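Local coordinates for fatty acid-binding protein homolog 8 (Caenorhabditis elegans, PDB 6C1Z) that carries unsaturated fatty acids such as oleic acid from the lysosome to the nucleus, where it activates transcription of genes that promote longevity, at residues 21-26 against 122-127; 52-57 against 65-70; 72-77 against 84-89. All coordinates share one frame; numbering follows the deposited sequence.

Contact 1: 21-26 against 122-127; sequences EEYLKE and QTYQSG. With SO4 (sulfate ion), chain C.
In the fatty acid-binding protein fold a helix-turn-helix lid follows the first strand and covers one end of the beta-barrel; here the first lid helix meets the end of strand 119-126. The helix and strand axes run obliquely, at 33°, and come within 8.7 Å of each other, so side chains bridge the gap. Y23 does most of the bridging. With CG anti to the backbone N (chi1 164°), its ring swings off the helix and lays one face over the CB of Y124. Y124 CB sits almost on the ring normal, 3.8 Å from the centroid of the Y23 ring, a CH-pi contact. The two tyrosines cross at about a right angle along their side chains, yet the ring planes meet obliquely, at 58°. A tyrosine suits this place because its flat face packs on the strand while its hydroxyl bonds to S109 on the neighbouring strand. Y124 OH donates to Q122 OE1 at 2.7 Å, approaching from above the carbonyl plane. S126, small enough to let the Y23 ring come close, sets its CB 3.8 Å from Y23 CE1; its hydroxyl bonds to S108 O. E26, bent at chi2, turns alongside the strand end, so that its methylene CG rests 3.4 Å from S126 O and its OE2 lies 3.7 Å from G127 CA.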
loop_
_atom_site.group_PDB
_atom_site.type_symbol
_atom_site.label_atom_id
_atom_site.label_comp_id
_atom_site.label_asym_id
_atom_site.label_seq_id
_atom_site.Cartn_x
_atom_site.Cartn_y
_atom_site.Cartn_z
ATOM N N GLU A 21 11.657 2.963 -5.364
ATOM C CA GLU A 21 11.916 4.216 -6.061
ATOM C C GLU A 21 11.527 4.111 -7.532
ATOM O O GLU A 21 10.966 5.059 -8.100
ATOM C CB GLU A 21 13.387 4.609 -5.896
ATOM C CG GLU A 21 13.749 5.964 -6.500
ATOM C CD GLU A 21 15.195 6.383 -6.250
ATOM O OE1 GLU A 21 15.856 5.792 -5.371
ATOM O OE2 GLU A 21 15.665 7.311 -6.937
ATOM N N GLU A 22 11.811 2.957 -8.162
ATOM C CA GLU A 22 11.452 2.726 -9.565
ATOM C C GLU A 22 9.940 2.695 -9.752
ATOM O O GLU A 22 9.427 3.208 -10.758
ATOM C CB GLU A 22 12.081 1.423 -10.048
ATOM C CG GLU A 22 13.591 1.479 -10.226
ATOM C CD GLU A 22 14.025 2.435 -11.329
ATOM O OE1 GLU A 22 13.209 2.732 -12.231
ATOM O OE2 GLU A 22 15.189 2.891 -11.288
ATOM N N TYR A 23 9.217 2.105 -8.804
ATOM C CA TYR A 23 7.759 2.149 -8.828
ATOM C C TYR A 23 7.239 3.584 -8.738
ATOM O O TYR A 23 6.349 3.990 -9.496
ATOM C CB TYR A 23 7.174 1.262 -7.706
ATOM C CG TYR A 23 5.733 1.577 -7.465
ATOM C CD1 TYR A 23 4.739 1.063 -8.278
ATOM C CD2 TYR A 23 5.372 2.443 -6.447
ATOM C CE1 TYR A 23 3.416 1.398 -8.076
ATOM C CE2 TYR A 23 4.061 2.801 -6.241
ATOM C CZ TYR A 23 3.084 2.295 -7.080
ATOM O OH TYR A 23 1.781 2.670 -6.863
ATOM N N LEU A 24 7.783 4.367 -7.820
ATOM C CA LEU A 24 7.361 5.759 -7.707
ATOM C C LEU A 24 7.654 6.531 -8.989
ATOM O O LEU A 24 6.833 7.352 -9.432
ATOM C CB LEU A 24 8.042 6.402 -6.506
ATOM C CG LEU A 24 7.621 5.857 -5.141
ATOM C CD1 LEU A 24 8.386 6.579 -4.019
ATOM C CD2 LEU A 24 6.120 5.971 -4.909
ATOM N N LYS A 25 8.816 6.286 -9.607
ATOM C CA LYS A 25 9.111 6.932 -10.880
ATOM C C LYS A 25 8.073 6.548 -11.921
ATOM O O LYS A 25 7.578 7.397 -12.668
ATOM C CB LYS A 25 10.514 6.546 -11.356
ATOM C CG LYS A 25 10.970 7.220 -12.651
ATOM C CD LYS A 25 12.404 6.840 -12.962
ATOM C CE LYS A 25 12.876 7.393 -14.284
ATOM N NZ LYS A 25 14.221 6.846 -14.615
ATOM N N GLU A 26 7.720 5.262 -11.978
ATOM C CA GLU A 26 6.783 4.790 -12.986
ATOM C C GLU A 26 5.427 5.473 -12.847
ATOM O O GLU A 26 4.783 5.788 -13.854
ATOM C CB GLU A 26 6.662 3.267 -12.876
ATOM C CG GLU A 26 5.662 2.612 -13.814
ATOM C CD GLU A 26 6.130 2.607 -15.245
ATOM O OE1 GLU A 26 7.317 2.906 -15.501
ATOM O OE2 GLU A 26 5.308 2.293 -16.129
ATOM N N GLN A 122 4.231 -6.950 0.775
ATOM C CA GLN A 122 3.441 -6.156 -0.148
ATOM C C GLN A 122 4.093 -6.146 -1.518
ATOM O O GLN A 122 5.316 -6.198 -1.644
ATOM C CB GLN A 122 3.265 -4.721 0.302
ATOM C CG GLN A 122 2.551 -4.573 1.609
ATOM C CD GLN A 122 2.209 -3.144 1.895
ATOM O OE1 GLN A 122 3.091 -2.286 2.012
ATOM N NE2 GLN A 122 0.925 -2.883 2.061
ATOM N N THR A 123 3.262 -6.057 -2.557
ATOM C CA THR A 123 3.740 -5.655 -3.864
ATOM C C THR A 123 2.961 -4.430 -4.311
ATOM O O THR A 123 1.755 -4.340 -4.078
ATOM C CB THR A 123 3.622 -6.777 -4.920
ATOM O OG1 THR A 123 2.284 -7.295 -4.948
ATOM C CG2 THR A 123 4.598 -7.907 -4.622
ATOM N N TYR A 124 3.662 -3.507 -4.954
ATOM C CA TYR A 124 3.043 -2.380 -5.632
ATOM C C TYR A 124 3.413 -2.499 -7.097
ATOM O O TYR A 124 4.596 -2.498 -7.453
ATOM C CB TYR A 124 3.532 -1.026 -5.097
ATOM C CG TYR A 124 3.719 -0.884 -3.605
ATOM C CD1 TYR A 124 2.885 -1.537 -2.709
ATOM C CD2 TYR A 124 4.724 -0.075 -3.100
ATOM C CE1 TYR A 124 3.065 -1.401 -1.352
ATOM C CE2 TYR A 124 4.899 0.066 -1.741
ATOM C CZ TYR A 124 4.062 -0.606 -0.887
ATOM O OH TYR A 124 4.263 -0.463 0.476
ATOM N N GLN A 125 2.398 -2.627 -7.943
ATOM C CA GLN A 125 2.589 -2.849 -9.366
ATOM C C GLN A 125 1.965 -1.718 -10.162
ATOM O O GLN A 125 0.814 -1.348 -9.909
ATOM C CB GLN A 125 1.912 -4.172 -9.683
ATOM C CG GLN A 125 1.574 -4.444 -11.130
ATOM C CD GLN A 125 0.790 -5.738 -11.281
ATOM O OE1 GLN A 125 1.221 -6.796 -10.828
ATOM N NE2 GLN A 125 -0.380 -5.647 -11.882
ATOM N N SER A 126 2.723 -1.175 -11.113
ATOM C CA SER A 126 2.179 -0.279 -12.132
ATOM C C SER A 126 3.017 -0.413 -13.390
ATOM O O SER A 126 4.248 -0.462 -13.320
ATOM C CB SER A 126 2.196 1.187 -11.669
ATOM O OG SER A 126 1.573 2.019 -12.618
ATOM N N GLY A 127 2.344 -0.533 -14.534
ATOM C CA GLY A 127 3.049 -0.661 -15.803
ATOM C C GLY A 127 3.995 -1.842 -15.772
ATOM O O GLY A 127 3.632 -2.941 -15.353
HETATM S S SO4 C . 14.183 0.643 -3.030
HETATM O O1 SO4 C . 14.281 1.234 -1.699
HETATM O O2 SO4 C . 13.131 -0.378 -2.974
HETATM O O3 SO4 C . 13.904 1.665 -4.021
HETATM O O4 SO4 C . 15.472 -0.000 -3.303
HETATM O O HOH W 1 1.963 2.673 -15.278
#

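Contact 2: 52-57 against 65-70; sequences TWHFNQ and KLAFKI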
loop_
_atom_site.group_PDB
_atom_site.type_symbol
_atom_site.label_atom_id
_atom_site.label_comp_id
_atom_site.label_asym_id
_atom_site.label_seq_id
_atom_site.Cartn_x
_atom_site.Cartn_y
_atom_site.Cartn_z
ATOM N N THR A 52 -14.750 -0.708 9.146
ATOM C CA THR A 52 -13.839 0.157 8.405
ATOM C C THR A 52 -12.395 -0.224 8.714
ATOM O O THR A 52 -11.956 -0.162 9.872
ATOM C CB THR A 52 -14.078 1.635 8.720
ATOM O OG1 THR A 52 -15.431 1.969 8.379
ATOM C CG2 THR A 52 -13.114 2.501 7.916
ATOM N N TRP A 53 -11.653 -0.592 7.677
ATOM C CA TRP A 53 -10.236 -0.867 7.806
ATOM C C TRP A 53 -9.436 0.432 7.762
ATOM O O TRP A 53 -9.775 1.369 7.045
ATOM C CB TRP A 53 -9.765 -1.792 6.669
ATOM C CG TRP A 53 -10.235 -3.209 6.874
ATOM C CD1 TRP A 53 -11.374 -3.761 6.371
ATOM C CD2 TRP A 53 -9.611 -4.205 7.672
ATOM N NE1 TRP A 53 -11.489 -5.051 6.809
ATOM C CE2 TRP A 53 -10.420 -5.359 7.602
ATOM C CE3 TRP A 53 -8.444 -4.236 8.453
ATOM C CZ2 TRP A 53 -10.106 -6.530 8.292
ATOM C CZ3 TRP A 53 -8.132 -5.399 9.123
ATOM C CH2 TRP A 53 -8.964 -6.537 9.039
ATOM N N HIS A 54 -8.305 0.428 8.451
ATOM C CA HIS A 54 -7.352 1.531 8.415
ATOM C C HIS A 54 -5.974 0.950 8.159
ATOM O O HIS A 54 -5.517 0.085 8.920
ATOM C CB HIS A 54 -7.399 2.304 9.730
ATOM C CG HIS A 54 -8.718 2.963 9.971
ATOM N ND1 HIS A 54 -8.967 4.259 9.566
ATOM C CD2 HIS A 54 -9.855 2.528 10.554
ATOM C CE1 HIS A 54 -10.203 4.590 9.899
ATOM N NE2 HIS A 54 -10.768 3.554 10.492
ATOM N N PHE A 55 -5.344 1.363 7.070
ATOM C CA PHE A 55 -3.953 1.032 6.757
ATOM C C PHE A 55 -3.220 2.354 6.818
ATOM O O PHE A 55 -3.309 3.172 5.896
ATOM C CB PHE A 55 -3.811 0.426 5.351
ATOM C CG PHE A 55 -4.110 -1.064 5.250
ATOM C CD1 PHE A 55 -5.260 -1.619 5.783
ATOM C CD2 PHE A 55 -3.212 -1.899 4.613
ATOM C CE1 PHE A 55 -5.515 -3.008 5.650
ATOM C CE2 PHE A 55 -3.467 -3.273 4.495
ATOM C CZ PHE A 55 -4.614 -3.802 5.011
ATOM N N ASN A 56 -2.534 2.581 7.915
ATOM C CA ASN A 56 -1.872 3.846 8.151
ATOM C C ASN A 56 -0.372 3.630 8.103
ATOM O O ASN A 56 0.168 2.821 8.864
ATOM C CB ASN A 56 -2.289 4.395 9.513
ATOM C CG ASN A 56 -3.763 4.685 9.591
ATOM O OD1 ASN A 56 -4.411 4.936 8.581
ATOM N ND2 ASN A 56 -4.301 4.684 10.803
ATOM N N GLN A 57 0.311 4.400 7.278
ATOM C CA GLN A 57 1.752 4.275 7.130
ATOM C C GLN A 57 2.400 5.512 7.727
ATOM O O GLN A 57 2.031 6.637 7.381
ATOM C CB GLN A 57 2.130 4.135 5.657
ATOM C CG GLN A 57 3.569 3.744 5.412
ATOM C CD GLN A 57 3.725 2.874 4.185
ATOM O OE1 GLN A 57 4.543 3.153 3.309
ATOM N NE2 GLN A 57 2.934 1.815 4.111
ATOM N N LYS A 65 -2.593 7.884 5.643
ATOM C CA LYS A 65 -3.658 7.159 6.312
ATOM C C LYS A 65 -4.725 6.814 5.289
ATOM O O LYS A 65 -5.202 7.679 4.548
ATOM C CB LYS A 65 -4.233 7.976 7.469
ATOM C CG LYS A 65 -3.156 8.423 8.466
ATOM C CD LYS A 65 -3.695 8.609 9.885
ATOM C CE LYS A 65 -4.631 9.804 9.992
ATOM N NZ LYS A 65 -5.132 10.009 11.384
ATOM N N LEU A 66 -5.065 5.547 5.222
ATOM C CA LEU A 66 -6.048 5.067 4.275
ATOM C C LEU A 66 -7.123 4.350 5.061
ATOM O O LEU A 66 -6.821 3.430 5.826
ATOM C CB LEU A 66 -5.370 4.113 3.295
ATOM C CG LEU A 66 -6.262 3.488 2.233
ATOM C CD1 LEU A 66 -6.836 4.537 1.312
ATOM C CD2 LEU A 66 -5.445 2.486 1.443
ATOM N N ALA A 67 -8.364 4.737 4.848
ATOM C CA ALA A 67 -9.527 4.092 5.426
ATOM C C ALA A 67 -10.374 3.554 4.282
ATOM O O ALA A 67 -10.509 4.203 3.239
ATOM C CB ALA A 67 -10.348 5.096 6.241
ATOM N N PHE A 68 -10.943 2.364 4.464
ATOM C CA PHE A 68 -11.782 1.810 3.417
ATOM C C PHE A 68 -12.664 0.723 4.002
ATOM O O PHE A 68 -12.362 0.127 5.047
ATOM C CB PHE A 68 -10.938 1.242 2.270
ATOM C CG PHE A 68 -9.974 0.157 2.701
ATOM C CD1 PHE A 68 -10.346 -1.185 2.718
ATOM C CD2 PHE A 68 -8.675 0.470 3.062
ATOM C CE1 PHE A 68 -9.467 -2.157 3.098
ATOM C CE2 PHE A 68 -7.766 -0.528 3.427
ATOM C CZ PHE A 68 -8.165 -1.838 3.466
ATOM N N LYS A 69 -13.734 0.424 3.269
ATOM C CA LYS A 69 -14.483 -0.809 3.456
ATOM C C LYS A 69 -14.235 -1.742 2.287
ATOM O O LYS A 69 -14.126 -1.316 1.133
ATOM C CB LYS A 69 -15.971 -0.540 3.618
ATOM C CG LYS A 69 -16.250 0.376 4.789
ATOM C CD LYS A 69 -17.724 0.630 4.958
ATOM C CE LYS A 69 -17.990 1.730 5.967
ATOM N NZ LYS A 69 -17.637 1.335 7.352
ATOM N N ILE A 70 -14.034 -3.023 2.617
ATOM C CA ILE A 70 -13.835 -4.053 1.618
ATOM C C ILE A 70 -14.990 -4.037 0.625
ATOM O O ILE A 70 -16.157 -3.955 1.022
ATOM C CB ILE A 70 -13.697 -5.419 2.335
ATOM C CG1 ILE A 70 -12.412 -5.473 3.153
ATOM C CG2 ILE A 70 -13.748 -6.569 1.373
ATOM C CD1 ILE A 70 -11.206 -5.385 2.317
#
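Strands 52-58 and 64-68 form an antiparallel beta-hairpin in the wall of the fatty acid-binding protein barrel. W53 pairs with F68 and F55 with L66 as hydrogen-bonded pairs, two bonds each; the bond from F55 N to L66 O, at 2.8 Å, runs nearly along the C=O axis, whereas L66 N reaches F55 O from above the carbonyl plane. Between them H54 and A67 form a non-hydrogen-bonded pair, where CA-H...O contacts run from A67 to W53 O and from H54 to L66 O.

Aromatic packing unites W53, F55 and F68 on one face of the sheet. F68 takes the crowded first torsion (chi1 58°), which brings its ring back over the partner strand: W53 CB lies over the F68 face, 3.6 Å from F68 CZ, and F55 CD1 meets the edge at F68 CE2, also at 3.6 Å. Large flat residues suit this patch, which F95 extends by meeting both W53 and F55 edge-to-face. On the other face the small A67 leaves room for the imidazole of H54.

One polar side-chain contact joins T52 and K69: the lysine, also salt-bridged to D51, bends at chi4 and donates a hydrogen bond from K69 NZ to T52 OG1 at 2.5 Å.

Contact 3: 72-77 against 84-89; sequences EKFVEI and YNTLVT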
loop_
_atom_site.group_PDB
_atom_site.type_symbol
_atom_site.label_atom_id
_atom_site.label_comp_id
_atom_site.label_asym_id
_atom_site.label_seq_id
_atom_site.Cartn_x
_atom_site.Cartn_y
_atom_site.Cartn_z
ATOM N N GLU A 72 -15.966 -1.786 -1.503
ATOM C CA GLU A 72 -16.663 -0.520 -1.677
ATOM C C GLU A 72 -15.713 0.459 -2.346
ATOM O O GLU A 72 -14.724 0.879 -1.741
ATOM C CB GLU A 72 -17.131 0.014 -0.324
ATOM C CG GLU A 72 -18.238 -0.810 0.315
ATOM C CD GLU A 72 -19.363 0.041 0.891
ATOM O OE1 GLU A 72 -19.243 1.286 0.894
ATOM O OE2 GLU A 72 -20.373 -0.541 1.340
ATOM N N LYS A 73 -16.041 0.874 -3.570
ATOM C CA LYS A 73 -15.188 1.816 -4.273
ATOM C C LYS A 73 -15.200 3.143 -3.524
ATOM O O LYS A 73 -16.213 3.531 -2.938
ATOM C CB LYS A 73 -15.707 2.002 -5.702
ATOM C CG LYS A 73 -14.894 2.958 -6.565
ATOM C CD LYS A 73 -13.576 2.373 -7.037
ATOM C CE LYS A 73 -13.735 1.208 -8.008
ATOM N NZ LYS A 73 -14.594 1.502 -9.176
ATOM N N PHE A 74 -14.057 3.823 -3.510
ATOM C CA PHE A 74 -13.961 5.124 -2.865
ATOM C C PHE A 74 -12.948 5.957 -3.625
ATOM O O PHE A 74 -12.119 5.425 -4.370
ATOM C CB PHE A 74 -13.589 4.978 -1.380
ATOM C CG PHE A 74 -12.223 4.386 -1.129
ATOM C CD1 PHE A 74 -12.015 3.015 -1.206
ATOM C CD2 PHE A 74 -11.154 5.189 -0.780
ATOM C CE1 PHE A 74 -10.767 2.474 -0.955
ATOM C CE2 PHE A 74 -9.905 4.648 -0.543
ATOM C CZ PHE A 74 -9.715 3.289 -0.618
ATOM N N VAL A 75 -13.053 7.271 -3.481
ATOM C CA VAL A 75 -12.051 8.157 -4.056
ATOM C C VAL A 75 -10.912 8.269 -3.058
ATOM O O VAL A 75 -11.110 8.724 -1.925
ATOM C CB VAL A 75 -12.651 9.533 -4.365
ATOM C CG1 VAL A 75 -11.618 10.422 -5.036
ATOM C CG2 VAL A 75 -13.875 9.375 -5.225
ATOM N N GLU A 76 -9.722 7.859 -3.470
ATOM C CA GLU A 76 -8.543 7.908 -2.625
ATOM C C GLU A 76 -7.691 9.098 -3.027
ATOM O O GLU A 76 -7.362 9.262 -4.207
ATOM C CB GLU A 76 -7.709 6.632 -2.787
ATOM C CG GLU A 76 -6.401 6.663 -1.998
ATOM C CD GLU A 76 -5.540 5.422 -2.182
ATOM O OE1 GLU A 76 -5.884 4.540 -3.015
ATOM O OE2 GLU A 76 -4.500 5.343 -1.491
ATOM N N ILE A 77 -7.333 9.920 -2.049
ATOM C CA ILE A 77 -6.270 10.897 -2.230
ATOM C C ILE A 77 -4.987 10.198 -1.797
ATOM O O ILE A 77 -4.718 10.033 -0.609
ATOM C CB ILE A 77 -6.537 12.188 -1.461
ATOM C CG1 ILE A 77 -7.646 12.973 -2.159
ATOM C CG2 ILE A 77 -5.280 13.019 -1.413
ATOM C CD1 ILE A 77 -9.050 12.390 -2.037
ATOM N N TYR A 84 -7.620 9.005 -7.043
ATOM C CA TYR A 84 -7.803 7.743 -7.740
ATOM C C TYR A 84 -9.152 7.163 -7.344
ATOM O O TYR A 84 -9.698 7.490 -6.282
ATOM C CB TYR A 84 -6.689 6.730 -7.391
ATOM C CG TYR A 84 -5.309 7.186 -7.786
ATOM C CD1 TYR A 84 -4.548 7.986 -6.953
ATOM C CD2 TYR A 84 -4.768 6.825 -9.004
ATOM C CE1 TYR A 84 -3.290 8.398 -7.319
ATOM C CE2 TYR A 84 -3.513 7.232 -9.378
ATOM C CZ TYR A 84 -2.775 8.012 -8.535
ATOM O OH TYR A 84 -1.520 8.440 -8.914
ATOM N N ASN A 85 -9.661 6.250 -8.166
ATOM C CA ASN A 85 -10.825 5.448 -7.807
ATOM C C ASN A 85 -10.264 4.111 -7.335
ATOM O O ASN A 85 -9.706 3.348 -8.130
ATOM C CB ASN A 85 -11.771 5.249 -8.989
ATOM C CG ASN A 85 -12.637 6.459 -9.254
ATOM O OD1 ASN A 85 -13.281 6.976 -8.352
ATOM N ND2 ASN A 85 -12.653 6.910 -10.494
ATOM N N THR A 86 -10.369 3.840 -6.036
ATOM C CA THR A 86 -9.726 2.686 -5.420
ATOM C C THR A 86 -10.766 1.684 -4.935
ATOM O O THR A 86 -11.833 2.052 -4.450
ATOM C CB THR A 86 -8.824 3.158 -4.276
ATOM O OG1 THR A 86 -7.762 3.952 -4.837
ATOM C CG2 THR A 86 -8.243 1.973 -3.529
ATOM N N LEU A 87 -10.452 0.402 -5.088
ATOM C CA LEU A 87 -11.322 -0.680 -4.629
ATOM C C LEU A 87 -10.437 -1.730 -3.984
ATOM O O LEU A 87 -9.522 -2.248 -4.639
ATOM C CB LEU A 87 -12.070 -1.293 -5.820
ATOM C CG LEU A 87 -12.911 -2.535 -5.553
ATOM C CD1 LEU A 87 -13.987 -2.285 -4.532
ATOM C CD2 LEU A 87 -13.537 -3.002 -6.852
ATOM N N VAL A 88 -10.704 -2.065 -2.716
ATOM C CA VAL A 88 -9.934 -3.072 -1.978
ATOM C C VAL A 88 -10.816 -4.286 -1.759
ATOM O O VAL A 88 -11.959 -4.153 -1.318
ATOM C CB VAL A 88 -9.422 -2.539 -0.629
ATOM C CG1 VAL A 88 -8.419 -3.539 -0.018
ATOM C CG2 VAL A 88 -8.776 -1.148 -0.783
ATOM N N THR A 89 -10.297 -5.462 -2.092
ATOM C CA THR A 89 -10.966 -6.724 -1.834
ATOM C C THR A 89 -10.053 -7.609 -0.986
ATOM O O THR A 89 -8.878 -7.317 -0.782
ATOM C CB THR A 89 -11.310 -7.403 -3.155
ATOM O OG1 THR A 89 -10.109 -7.472 -3.930
ATOM C CG2 THR A 89 -12.393 -6.623 -3.917
HETATM O O HOH W 2 -12.583 -0.674 -1.051
#
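Y84 opens the walk along strand 83-91, which pairs with strand 74-77 in an antiparallel beta-hairpin of the barrel. Its N and O bond to E76 O and N, the pair being closed by E76 N to Y84 O at 2.8 Å. The Y84 ring stands with its edge toward E76 O, and its hydroxyl bonds to D80. N85 follows on the other face of the sheet, side by side with V75 and pointing the same way; its CB also packs 3.9 Å from K73 CD.

T86 is the hub. Both its backbone groups bond to F74, the bond from T86 N to F74 O being almost straight at 172°. A branched, hydroxyl-bearing residue suits this position because its two branches do different work. CG2, anti to the backbone N, lies 3.5 Å from F74 CZ, with CB over one face of that ring, and OG1 donates to the anti lone pair of E76 OE1, at 2.7 Å. F74 holds the crowded first torsion (chi1 64°), which sets its ring alongside T86; an alanine here would take away the ring that packs on T86, V88, L66 and F68, and would probably loosen the junction between this hairpin and strand 64-68.

L87 CB meets K73 CE, the lysine being folded by bends at chi2, chi3 and chi4 so that it crosses L87 at about a right angle. V88 then brings CG2 to the F74 ring edge, and a water links V88 N to E72 O.

E76 OE1 thus accepts from T86 OG1 and from Q99 NE2; two donors on one oxygen would be expected to stabilise a buried carboxylate and favour its charged form.

Overall arrangement
From the N terminus, the chain passes through strand 10-18 into the first lid helix, where 21-26 opens contact 1. That contact closes only at 122-127, near the end of the chain, and so encloses a loop spanning most of the barrel. Contacts 2 and 3 are nested inside it in series: 52-57 closes on 65-70 as one hairpin before 72-77 closes on 84-89 as the next. No loops cross. Contacts 2 and 3 touch where F68 and L66 pack against F74, tying together strands 64-68 and 74-77, the outermost of the sheet. Contact 1 lies on the opposite side of the chain's centre from contact 2, their centres about 20 Å apart, and joins lid to barrel.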